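Local coordinates for protein Vv2_1132 (Vibrio vulnificus CMCP6, PDB 5Y9S) that forms a tetramer and probably regulates transcription as a LysR-type factor, binding DNA through a helix-turn-helix domain and sensing a ligand through its regulatory domain, at residues A93-C105 / T288-E300. Residues are numbered along the deposited sequence; the frame is centred on the assembly and turned at random.
Sequences ASLKTDHTVRIVC and TNHRAAVDQFWQE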
loop_
_atom_site.group_PDB
_atom_site.type_symbol
_atom_site.label_atom_id
_atom_site.label_comp_id
_atom_site.label_asym_id
_atom_site.label_seq_id
_atom_site.Cartn_x
_atom_site.Cartn_y
_atom_site.Cartn_z
ATOM N N ALA D 93 -8.138 -23.024 -0.167
ATOM C CA ALA D 93 -8.863 -23.871 -1.106
ATOM C C ALA D 93 -10.252 -24.190 -0.570
ATOM O O ALA D 93 -10.427 -24.441 0.626
ATOM C CB ALA D 93 -8.094 -25.170 -1.346
ATOM N N SER D 94 -11.238 -24.198 -1.466
ATOM C CA SER D 94 -12.632 -24.424 -1.110
ATOM C C SER D 94 -13.248 -25.513 -1.985
ATOM O O SER D 94 -12.900 -25.657 -3.159
ATOM C CB SER D 94 -13.426 -23.139 -1.270
ATOM O OG SER D 94 -12.914 -22.422 -2.375
ATOM N N LEU D 95 -14.180 -26.268 -1.398
ATOM C CA LEU D 95 -15.005 -27.256 -2.098
ATOM C C LEU D 95 -16.466 -26.968 -1.764
ATOM O O LEU D 95 -16.881 -27.140 -0.616
ATOM C CB LEU D 95 -14.637 -28.684 -1.675
ATOM C CG LEU D 95 -15.290 -29.826 -2.457
ATOM C CD1 LEU D 95 -15.104 -29.615 -3.964
ATOM C CD2 LEU D 95 -14.729 -31.168 -2.033
ATOM N N LYS D 96 -17.254 -26.534 -2.743
ATOM C CA LYS D 96 -18.634 -26.170 -2.429
ATOM C C LYS D 96 -19.458 -27.386 -2.019
ATOM O O LYS D 96 -19.855 -27.501 -0.856
ATOM C CB LYS D 96 -19.287 -25.439 -3.606
ATOM C CG LYS D 96 -18.875 -23.957 -3.728
ATOM C CD LYS D 96 -18.907 -23.213 -2.374
ATOM C CE LYS D 96 -17.520 -23.096 -1.708
ATOM N NZ LYS D 96 -17.553 -22.364 -0.414
ATOM N N THR D 97 -19.714 -28.301 -2.948
ATOM C CA THR D 97 -20.409 -29.538 -2.637
ATOM C C THR D 97 -19.505 -30.722 -2.938
ATOM O O THR D 97 -18.549 -30.627 -3.718
ATOM C CB THR D 97 -21.707 -29.675 -3.428
ATOM O OG1 THR D 97 -21.397 -29.903 -4.806
ATOM C CG2 THR D 97 -22.558 -28.422 -3.279
ATOM N N ASP D 98 -19.807 -31.849 -2.310
ATOM C CA ASP D 98 -18.928 -32.987 -2.506
ATOM C C ASP D 98 -19.178 -33.694 -3.829
ATOM O O ASP D 98 -18.500 -34.686 -4.105
ATOM C CB ASP D 98 -19.027 -33.963 -1.325
ATOM C CG ASP D 98 -20.449 -34.400 -1.018
ATOM O OD1 ASP D 98 -21.304 -34.394 -1.923
ATOM O OD2 ASP D 98 -20.702 -34.786 0.140
ATOM N N HIS D 99 -20.110 -33.205 -4.659
ATOM C CA HIS D 99 -20.244 -33.674 -6.039
ATOM C C HIS D 99 -19.807 -32.616 -7.055
ATOM O O HIS D 99 -20.154 -32.709 -8.241
ATOM C CB HIS D 99 -21.677 -34.141 -6.329
ATOM C CG HIS D 99 -22.667 -33.023 -6.458
ATOM N ND1 HIS D 99 -22.693 -31.940 -5.600
ATOM C CD2 HIS D 99 -23.676 -32.826 -7.342
ATOM C CE1 HIS D 99 -23.680 -31.130 -5.944
ATOM N NE2 HIS D 99 -24.291 -31.643 -7.001
ATOM N N THR D 100 -19.046 -31.612 -6.617
ATOM C CA THR D 100 -18.490 -30.631 -7.531
ATOM C C THR D 100 -17.119 -31.102 -7.995
ATOM O O THR D 100 -16.253 -31.426 -7.174
ATOM C CB THR D 100 -18.369 -29.249 -6.878
ATOM O OG1 THR D 100 -19.666 -28.753 -6.513
ATOM C CG2 THR D 100 -17.715 -28.281 -7.835
ATOM N N VAL D 101 -16.933 -31.141 -9.309
ATOM C CA VAL D 101 -15.645 -31.423 -9.922
ATOM C C VAL D 101 -15.049 -30.087 -10.351
ATOM O O VAL D 101 -15.672 -29.341 -11.119
ATOM C CB VAL D 101 -15.791 -32.387 -11.110
ATOM C CG1 VAL D 101 -14.425 -32.822 -11.624
ATOM C CG2 VAL D 101 -16.618 -33.605 -10.708
ATOM N N ARG D 102 -13.860 -29.776 -9.823
ATOM C CA ARG D 102 -13.170 -28.512 -10.075
ATOM C C ARG D 102 -12.205 -28.715 -11.236
ATOM O O ARG D 102 -11.351 -29.604 -11.185
ATOM C CB ARG D 102 -12.424 -28.035 -8.827
ATOM C CG ARG D 102 -13.286 -27.252 -7.828
ATOM C CD ARG D 102 -12.805 -27.409 -6.371
ATOM N NE ARG D 102 -12.228 -28.730 -6.094
ATOM C CZ ARG D 102 -11.408 -28.995 -5.078
ATOM N NH1 ARG D 102 -10.938 -30.222 -4.904
ATOM N NH2 ARG D 102 -11.043 -28.027 -4.235
ATOM N N ILE D 103 -12.354 -27.912 -12.287
ATOM C CA ILE D 103 -11.604 -28.094 -13.523
ATOM C C ILE D 103 -10.925 -26.780 -13.868
ATOM O O ILE D 103 -11.560 -25.721 -13.825
ATOM C CB ILE D 103 -12.515 -28.562 -14.672
ATOM C CG1 ILE D 103 -13.102 -29.946 -14.347
ATOM C CG2 ILE D 103 -11.740 -28.585 -15.955
ATOM C CD1 ILE D 103 -14.295 -30.346 -15.185
ATOM N N VAL D 104 -9.632 -26.843 -14.170
ATOM C CA VAL D 104 -8.846 -25.692 -14.598
ATOM C C VAL D 104 -8.270 -26.007 -15.973
ATOM O O VAL D 104 -7.937 -27.163 -16.260
ATOM C CB VAL D 104 -7.718 -25.369 -13.592
ATOM C CG1 VAL D 104 -6.770 -26.548 -13.459
ATOM C CG2 VAL D 104 -6.935 -24.158 -14.026
ATOM N N CYS D 105 -8.167 -24.988 -16.823
ATOM C CA CYS D 105 -7.611 -25.142 -18.163
ATOM C C CYS D 105 -7.432 -23.767 -18.782
ATOM O O CYS D 105 -7.809 -22.743 -18.205
ATOM C CB CYS D 105 -8.506 -25.985 -19.063
ATOM S SG CYS D 105 -10.178 -25.300 -19.191
ATOM N N THR D 288 -3.058 -38.435 -4.983
ATOM C CA THR D 288 -3.583 -38.442 -3.620
ATOM C C THR D 288 -5.015 -37.911 -3.503
ATOM O O THR D 288 -5.441 -37.575 -2.395
ATOM C CB THR D 288 -2.681 -37.614 -2.694
ATOM O OG1 THR D 288 -2.713 -36.231 -3.079
ATOM C CG2 THR D 288 -1.252 -38.103 -2.745
ATOM N N ASN D 289 -5.764 -37.810 -4.599
ATOM C CA ASN D 289 -7.120 -37.261 -4.576
ATOM C C ASN D 289 -8.079 -38.365 -4.991
ATOM O O ASN D 289 -8.121 -38.748 -6.168
ATOM C CB ASN D 289 -7.245 -36.048 -5.500
ATOM C CG ASN D 289 -8.625 -35.400 -5.450
ATOM O OD1 ASN D 289 -9.595 -35.909 -6.020
ATOM N ND2 ASN D 289 -8.706 -34.252 -4.796
ATOM N N HIS D 290 -8.844 -38.876 -4.036
ATOM C CA HIS D 290 -9.811 -39.940 -4.285
ATOM C C HIS D 290 -11.194 -39.441 -3.884
ATOM O O HIS D 290 -11.729 -39.816 -2.840
ATOM C CB HIS D 290 -9.418 -41.228 -3.527
ATOM C CG HIS D 290 -7.979 -41.611 -3.693
ATOM N ND1 HIS D 290 -6.996 -41.215 -2.810
ATOM C CD2 HIS D 290 -7.352 -42.331 -4.656
ATOM C CE1 HIS D 290 -5.829 -41.687 -3.214
ATOM N NE2 HIS D 290 -6.018 -42.365 -4.333
ATOM N N ARG D 291 -11.768 -38.575 -4.708
ATOM C CA ARG D 291 -13.167 -38.202 -4.587
ATOM C C ARG D 291 -13.945 -38.970 -5.646
ATOM O O ARG D 291 -13.509 -39.062 -6.799
ATOM C CB ARG D 291 -13.358 -36.691 -4.750
ATOM C CG ARG D 291 -12.390 -35.837 -3.905
ATOM C CD ARG D 291 -12.706 -34.338 -3.985
ATOM N NE ARG D 291 -14.133 -34.142 -4.195
ATOM C CZ ARG D 291 -14.668 -33.360 -5.125
ATOM N NH1 ARG D 291 -13.900 -32.643 -5.946
ATOM N NH2 ARG D 291 -15.985 -33.296 -5.221
ATOM N N ALA D 292 -15.084 -39.535 -5.253
ATOM C CA ALA D 292 -15.837 -40.352 -6.195
ATOM C C ALA D 292 -16.373 -39.525 -7.359
ATOM O O ALA D 292 -16.514 -40.044 -8.475
ATOM C CB ALA D 292 -16.975 -41.076 -5.482
ATOM N N ALA D 293 -16.673 -38.244 -7.126
ATOM C CA ALA D 293 -17.076 -37.390 -8.234
ATOM C C ALA D 293 -15.942 -37.250 -9.243
ATOM O O ALA D 293 -16.164 -37.323 -10.457
ATOM C CB ALA D 293 -17.525 -36.025 -7.711
ATOM N N VAL D 294 -14.713 -37.084 -8.760
ATOM C CA VAL D 294 -13.583 -36.965 -9.671
ATOM C C VAL D 294 -13.342 -38.282 -10.405
ATOM O O VAL D 294 -13.113 -38.297 -11.620
ATOM C CB VAL D 294 -12.336 -36.493 -8.906
ATOM C CG1 VAL D 294 -11.167 -36.333 -9.856
ATOM C CG2 VAL D 294 -12.635 -35.200 -8.214
ATOM N N ASP D 295 -13.416 -39.407 -9.693
ATOM C CA ASP D 295 -13.236 -40.698 -10.352
ATOM C C ASP D 295 -14.328 -40.943 -11.388
ATOM O O ASP D 295 -14.036 -41.317 -12.531
ATOM C CB ASP D 295 -13.197 -41.821 -9.319
ATOM C CG ASP D 295 -11.777 -42.243 -8.983
ATOM O OD1 ASP D 295 -11.043 -42.651 -9.922
ATOM O OD2 ASP D 295 -11.393 -42.143 -7.793
ATOM N N GLN D 296 -15.592 -40.713 -11.024
ATOM C CA GLN D 296 -16.658 -40.918 -12.001
ATOM C C GLN D 296 -16.391 -40.114 -13.264
ATOM O O GLN D 296 -16.594 -40.607 -14.380
ATOM C CB GLN D 296 -18.014 -40.541 -11.410
ATOM C CG GLN D 296 -18.564 -41.522 -10.393
ATOM C CD GLN D 296 -19.834 -41.006 -9.739
ATOM O OE1 GLN D 296 -20.196 -39.842 -9.901
ATOM N NE2 GLN D 296 -20.515 -41.870 -8.998
ATOM N N PHE D 297 -15.904 -38.879 -13.106
ATOM C CA PHE D 297 -15.535 -38.070 -14.262
ATOM C C PHE D 297 -14.363 -38.685 -15.013
ATOM O O PHE D 297 -14.406 -38.834 -16.240
ATOM C CB PHE D 297 -15.185 -36.651 -13.822
ATOM C CG PHE D 297 -15.128 -35.668 -14.957
ATOM C CD1 PHE D 297 -14.045 -35.644 -15.818
ATOM C CD2 PHE D 297 -16.167 -34.774 -15.170
ATOM C CE1 PHE D 297 -13.994 -34.744 -16.863
ATOM C CE2 PHE D 297 -16.119 -33.872 -16.214
ATOM C CZ PHE D 297 -15.031 -33.862 -17.060
ATOM N N TRP D 298 -13.296 -39.026 -14.287
ATOM C CA TRP D 298 -12.085 -39.529 -14.931
ATOM C C TRP D 298 -12.348 -40.841 -15.661
ATOM O O TRP D 298 -11.932 -41.013 -16.813
ATOM C CB TRP D 298 -10.982 -39.690 -13.887
ATOM C CG TRP D 298 -9.703 -40.205 -14.421
ATOM C CD1 TRP D 298 -9.391 -41.506 -14.691
ATOM C CD2 TRP D 298 -8.537 -39.437 -14.750
ATOM N NE1 TRP D 298 -8.105 -41.596 -15.166
ATOM C CE2 TRP D 298 -7.559 -40.339 -15.215
ATOM C CE3 TRP D 298 -8.225 -38.075 -14.692
ATOM C CZ2 TRP D 298 -6.287 -39.922 -15.624
ATOM C CZ3 TRP D 298 -6.959 -37.660 -15.096
ATOM C CH2 TRP D 298 -6.009 -38.582 -15.560
ATOM N N GLN D 299 -13.059 -41.772 -15.017
ATOM C CA GLN D 299 -13.333 -43.063 -15.638
ATOM C C GLN D 299 -14.188 -42.928 -16.887
ATOM O O GLN D 299 -14.256 -43.869 -17.683
ATOM C CB GLN D 299 -14.011 -44.004 -14.637
ATOM C CG GLN D 299 -13.067 -45.035 -14.021
ATOM C CD GLN D 299 -12.333 -44.525 -12.782
ATOM O OE1 GLN D 299 -12.683 -43.494 -12.213
ATOM N NE2 GLN D 299 -11.305 -45.253 -12.363
ATOM N N GLU D 300 -14.833 -41.784 -17.087
ATOM C CA GLU D 300 -15.659 -41.619 -18.273
ATOM C C GLU D 300 -14.859 -41.142 -19.491
ATOM O O GLU D 300 -15.228 -41.468 -20.628
ATOM C CB GLU D 300 -16.818 -40.665 -17.958
ATOM C CG GLU D 300 -18.137 -41.045 -18.632
ATOM C CD GLU D 300 -18.061 -40.915 -20.134
ATOM O OE1 GLU D 300 -17.583 -39.863 -20.611
ATOM O OE2 GLU D 300 -18.467 -41.858 -20.838
#
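R291, the N-cap residue of helix 292-300, reaches across to the turn before strand 100-105 and grips T100 O end-on with two nitrogens. R291 NH2 lies 2.7 Å from T100 O, above the carbonyl plane, while R291 NH1, 2.9 Å from T100 O, approaches nearly along the C=O axis. A weak hydrogen bond of 3.1 Å joins R291 NH2 to D98 O, in the type I turn T97-T100. A bend at chi3 (30°) sets the guanidinium with both carbonyl oxygens at its edge, leaving one face to L95 CD2. Arginine suits the place because its planar fan of N-H groups can serve several acceptors at once; D152 holds both R291 and R102 by salt bridges, probably easing the approach of the two guanidinium groups. Here the C-terminal helix of the LysR regulatory domain, of periplasmic-binding-protein type, packs on strand 100-105, which runs in the sheet between 129-134 and 153-157, crossing it at -64°. Branched V101 divides its methyls: CG2, anti to the carbonyl carbon, meets A293 CB at 4.0 Å, and CG1 meets F297 CD2. A293's small methyl also lets H99 CA come within 4.0 Å of A293 CB. F297's large apolar ring bridges obliquely to V101 and I103 CD1, beside L130 and L153.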